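Phage terminase large subunit (Thermus phage P7426, PDB 7KS4) probably drives viral DNA into empty capsids by ATP hydrolysis in its N-terminal domain, the part present here, and cuts the genome with a C-terminal endonuclease domain. Local coordinates at residues Ser221-Val229 with Glu248-Glu256. Residues are numbered along the deposited sequence; the frame is centred on the assembly and turned at random.
Sequences SFHAASWDV and EFRQEYGAE. With SO4 (sulfate ion), chain H.
The Trp227 indole lies against the last turn of helix 246-252 and the residues that follow it, one of its faces turned to Ala225 CB and the carbonyl oxygen of Tyr253, both near the ring's border. Its six-membered ring and the Phe249 ring are nearly parallel, planes at 20°, but shifted along one another with centroids 5.5 Å apart; CZ3 of Trp227 reaches CZ of Phe249 at 3.4 Å. Gly254 suits the turn because a side chain here would run into Arg250 O; its bare CA also lies 3.6 Å from CH2 of Trp227. Trp227 reaches this place with CG between its backbone N and carbonyl carbon (chi1 54°). Arg234 adds a cation-pi contact to the indole and Arg241 one to Phe249.

The Tyr253 ring receives Ser226 OG at its edge, in plane, 3.3 Å from CD1, while the hydroxyl itself is hydrogen-bonded to Arg44 O. Beyond the ring, Tyr253 OH makes a weak hydrogen bond to a sulfate ion, probably from the crystallisation liquor, which Arg240 also binds. Ser226 N donates to Tyr253 O (2.9 Å) in the carbonyl plane, joining the start of helix 226-229 to the Tyr253 backbone.

His223, its CG anti to the backbone N (chi1 -172°), sends NE2 to Ala255 O at 2.8 Å; the acceptor lies in the imidazole plane, although the donor stands above the carbonyl plane. Ala255 has positive phi where the chain leaves the helix, and its CB points toward the strand and packs against His223 NE2 (3.5 Å) and Ala224 O.

Thus helix 246-252, the last helix of this ATPase domain construct, is fastened to the end of strand 219-224, beside strand 37-42 and the P-loop (Walker A) that follows it; Ser226, its side chain about 7 Å from the bound ADP at nearest approach, meets that loop at the edge of the ASCE-type P-loop ATPase core.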
loop_
_atom_site.group_PDB
_atom_site.type_symbol
_atom_site.label_atom_id
_atom_site.label_comp_id
_atom_site.label_asym_id
_atom_site.label_seq_id
_atom_site.Cartn_x
_atom_site.Cartn_y
_atom_site.Cartn_z
ATOM N N SER A 221 10.972 -7.346 0.114
ATOM C CA SER A 221 11.185 -5.957 -0.255
ATOM C C SER A 221 11.353 -5.795 -1.759
ATOM O O SER A 221 11.886 -6.675 -2.444
ATOM C CB SER A 221 12.405 -5.388 0.450
ATOM O OG SER A 221 12.194 -5.365 1.845
ATOM N N PHE A 222 10.909 -4.639 -2.252
ATOM C CA PHE A 222 10.916 -4.308 -3.668
ATOM C C PHE A 222 11.550 -2.939 -3.842
ATOM O O PHE A 222 11.326 -2.038 -3.024
ATOM C CB PHE A 222 9.490 -4.317 -4.220
ATOM C CG PHE A 222 8.703 -5.520 -3.798
ATOM C CD1 PHE A 222 8.586 -6.613 -4.638
ATOM C CD2 PHE A 222 8.105 -5.573 -2.545
ATOM C CE1 PHE A 222 7.878 -7.726 -4.247
ATOM C CE2 PHE A 222 7.397 -6.682 -2.157
ATOM C CZ PHE A 222 7.286 -7.760 -3.014
ATOM N N HIS A 223 12.349 -2.794 -4.902
ATOM C CA HIS A 223 13.101 -1.573 -5.154
ATOM C C HIS A 223 13.023 -1.220 -6.633
ATOM O O HIS A 223 13.174 -2.093 -7.491
ATOM C CB HIS A 223 14.566 -1.723 -4.740
ATOM C CG HIS A 223 15.328 -0.440 -4.796
ATOM N ND1 HIS A 223 16.392 -0.242 -5.647
ATOM C CD2 HIS A 223 15.157 0.723 -4.126
ATOM C CE1 HIS A 223 16.855 0.985 -5.487
ATOM N NE2 HIS A 223 16.122 1.591 -4.571
ATOM N N ALA A 224 12.787 0.054 -6.930
ATOM C CA ALA A 224 12.790 0.506 -8.315
ATOM C C ALA A 224 12.913 2.018 -8.345
ATOM O O ALA A 224 12.178 2.719 -7.643
ATOM C CB ALA A 224 11.518 0.063 -9.053
ATOM N N ALA A 225 13.847 2.512 -9.151
ATOM C CA ALA A 225 13.880 3.923 -9.479
ATOM C C ALA A 225 12.735 4.253 -10.429
ATOM O O ALA A 225 12.157 3.379 -11.076
ATOM C CB ALA A 225 15.218 4.294 -10.123
ATOM N N SER A 226 12.404 5.538 -10.507
ATOM C CA SER A 226 11.367 5.958 -11.440
ATOM C C SER A 226 11.680 5.479 -12.851
ATOM O O SER A 226 10.780 5.059 -13.591
ATOM C CB SER A 226 11.222 7.475 -11.403
ATOM O OG SER A 226 11.020 7.917 -10.073
ATOM N N TRP A 227 12.958 5.507 -13.235
ATOM C CA TRP A 227 13.339 5.121 -14.587
ATOM C C TRP A 227 13.443 3.614 -14.765
ATOM O O TRP A 227 13.556 3.156 -15.906
ATOM C CB TRP A 227 14.661 5.783 -14.974
ATOM C CG TRP A 227 15.771 5.532 -14.013
ATOM C CD1 TRP A 227 16.517 4.398 -13.904
ATOM C CD2 TRP A 227 16.273 6.442 -13.025
ATOM N NE1 TRP A 227 17.453 4.543 -12.906
ATOM C CE2 TRP A 227 17.324 5.791 -12.356
ATOM C CE3 TRP A 227 15.933 7.744 -12.644
ATOM C CZ2 TRP A 227 18.039 6.394 -11.325
ATOM C CZ3 TRP A 227 16.648 8.343 -11.626
ATOM C CH2 TRP A 227 17.688 7.669 -10.979
ATOM N N ASP A 228 13.415 2.836 -13.679
ATOM C CA ASP A 228 13.222 1.396 -13.819
ATOM C C ASP A 228 11.817 1.081 -14.316
ATOM O O ASP A 228 11.629 0.140 -15.097
ATOM C CB ASP A 228 13.473 0.680 -12.488
ATOM C CG ASP A 228 14.932 0.706 -12.070
ATOM O OD1 ASP A 228 15.811 0.646 -12.957
ATOM O OD2 ASP A 228 15.198 0.780 -10.850
ATOM N N VAL A 229 10.825 1.852 -13.882
ATOM C CA VAL A 229 9.459 1.656 -14.348
ATOM C C VAL A 229 9.200 2.415 -15.645
ATOM O O VAL A 229 8.429 1.950 -16.488
ATOM C CB VAL A 229 8.455 2.085 -13.271
ATOM C CG1 VAL A 229 7.033 1.691 -13.691
ATOM C CG2 VAL A 229 8.826 1.483 -11.903
ATOM N N GLU A 248 17.649 15.190 -3.256
ATOM C CA GLU A 248 16.259 15.017 -3.660
ATOM C C GLU A 248 16.160 14.107 -4.874
ATOM O O GLU A 248 15.275 13.244 -4.940
ATOM C CB GLU A 248 15.622 16.378 -3.948
ATOM C CG GLU A 248 14.170 16.306 -4.403
ATOM C CD GLU A 248 13.598 17.668 -4.748
ATOM O OE1 GLU A 248 14.047 18.671 -4.149
ATOM O OE2 GLU A 248 12.705 17.736 -5.623
ATOM N N PHE A 249 17.060 14.278 -5.847
ATOM C CA PHE A 249 17.013 13.452 -7.047
ATOM C C PHE A 249 17.282 11.990 -6.716
ATOM O O PHE A 249 16.539 11.097 -7.145
ATOM C CB PHE A 249 18.022 13.951 -8.082
ATOM C CG PHE A 249 18.201 13.009 -9.233
ATOM C CD1 PHE A 249 17.416 13.124 -10.367
ATOM C CD2 PHE A 249 19.130 11.985 -9.167
ATOM C CE1 PHE A 249 17.569 12.243 -11.418
ATOM C CE2 PHE A 249 19.280 11.098 -10.208
ATOM C CZ PHE A 249 18.499 11.228 -11.335
ATOM N N ARG A 250 18.351 11.721 -5.961
ATOM C CA ARG A 250 18.695 10.342 -5.634
ATOM C C ARG A 250 17.590 9.657 -4.838
ATOM O O ARG A 250 17.402 8.439 -4.965
ATOM C CB ARG A 250 20.011 10.302 -4.854
ATOM C CG ARG A 250 21.242 10.677 -5.670
ATOM C CD ARG A 250 22.516 10.569 -4.838
ATOM N NE ARG A 250 23.704 10.821 -5.652
ATOM C CZ ARG A 250 24.352 9.896 -6.356
ATOM N NH1 ARG A 250 23.943 8.633 -6.349
ATOM N NH2 ARG A 250 25.420 10.235 -7.067
ATOM N N GLN A 251 16.870 10.401 -3.995
ATOM C CA GLN A 251 15.814 9.792 -3.189
ATOM C C GLN A 251 14.518 9.638 -3.970
ATOM O O GLN A 251 13.940 8.547 -4.016
ATOM C CB GLN A 251 15.537 10.622 -1.939
ATOM C CG GLN A 251 16.557 10.486 -0.850
ATOM C CD GLN A 251 16.027 10.988 0.479
ATOM O OE1 GLN A 251 15.068 11.764 0.528
ATOM N NE2 GLN A 251 16.633 10.534 1.561
ATOM N N GLU A 252 14.023 10.737 -4.547
ATOM C CA GLU A 252 12.675 10.724 -5.105
ATOM C C GLU A 252 12.608 9.934 -6.401
ATOM O O GLU A 252 11.587 9.299 -6.683
ATOM C CB GLU A 252 12.188 12.154 -5.331
ATOM C CG GLU A 252 12.168 13.010 -4.076
ATOM C CD GLU A 252 11.343 12.396 -2.956
ATOM O OE1 GLU A 252 11.803 12.441 -1.794
ATOM O OE2 GLU A 252 10.245 11.864 -3.237
ATOM N N TYR A 253 13.676 9.954 -7.194
ATOM C CA TYR A 253 13.731 9.211 -8.443
ATOM C C TYR A 253 14.641 8.003 -8.378
ATOM O O TYR A 253 14.264 6.931 -8.854
ATOM C CB TYR A 253 14.188 10.135 -9.577
ATOM C CG TYR A 253 13.264 11.306 -9.766
ATOM C CD1 TYR A 253 11.945 11.114 -10.146
ATOM C CD2 TYR A 253 13.705 12.606 -9.560
ATOM C CE1 TYR A 253 11.089 12.179 -10.316
ATOM C CE2 TYR A 253 12.855 13.682 -9.733
ATOM C CZ TYR A 253 11.546 13.460 -10.110
ATOM O OH TYR A 253 10.696 14.529 -10.283
ATOM N N GLY A 254 15.829 8.138 -7.786
ATOM C CA GLY A 254 16.699 6.992 -7.631
ATOM C C GLY A 254 16.222 5.994 -6.597
ATOM O O GLY A 254 16.640 4.833 -6.634
ATOM N N ALA A 255 15.348 6.417 -5.683
ATOM C CA ALA A 255 14.914 5.571 -4.572
ATOM C C ALA A 255 16.115 5.119 -3.745
ATOM O O ALA A 255 16.153 4.000 -3.226
ATOM C CB ALA A 255 14.105 4.369 -5.069
ATOM N N GLU A 256 17.100 6.007 -3.609
ATOM C CA GLU A 256 18.330 5.691 -2.899
ATOM C C GLU A 256 18.195 6.019 -1.420
ATOM O O GLU A 256 17.560 7.009 -1.040
ATOM C CB GLU A 256 19.516 6.455 -3.491
ATOM C CG GLU A 256 19.882 6.001 -4.884
ATOM C CD GLU A 256 21.035 6.781 -5.476
ATOM O OE1 GLU A 256 21.850 7.335 -4.708
ATOM O OE2 GLU A 256 21.114 6.846 -6.717
HETATM S S SO4 H . 7.196 16.937 -9.585
HETATM O O1 SO4 H . 7.467 18.021 -10.529
HETATM O O2 SO4 H . 5.917 16.316 -9.911
HETATM O O3 SO4 H . 7.144 17.488 -8.233
HETATM O O4 SO4 H . 8.246 15.923 -9.662
#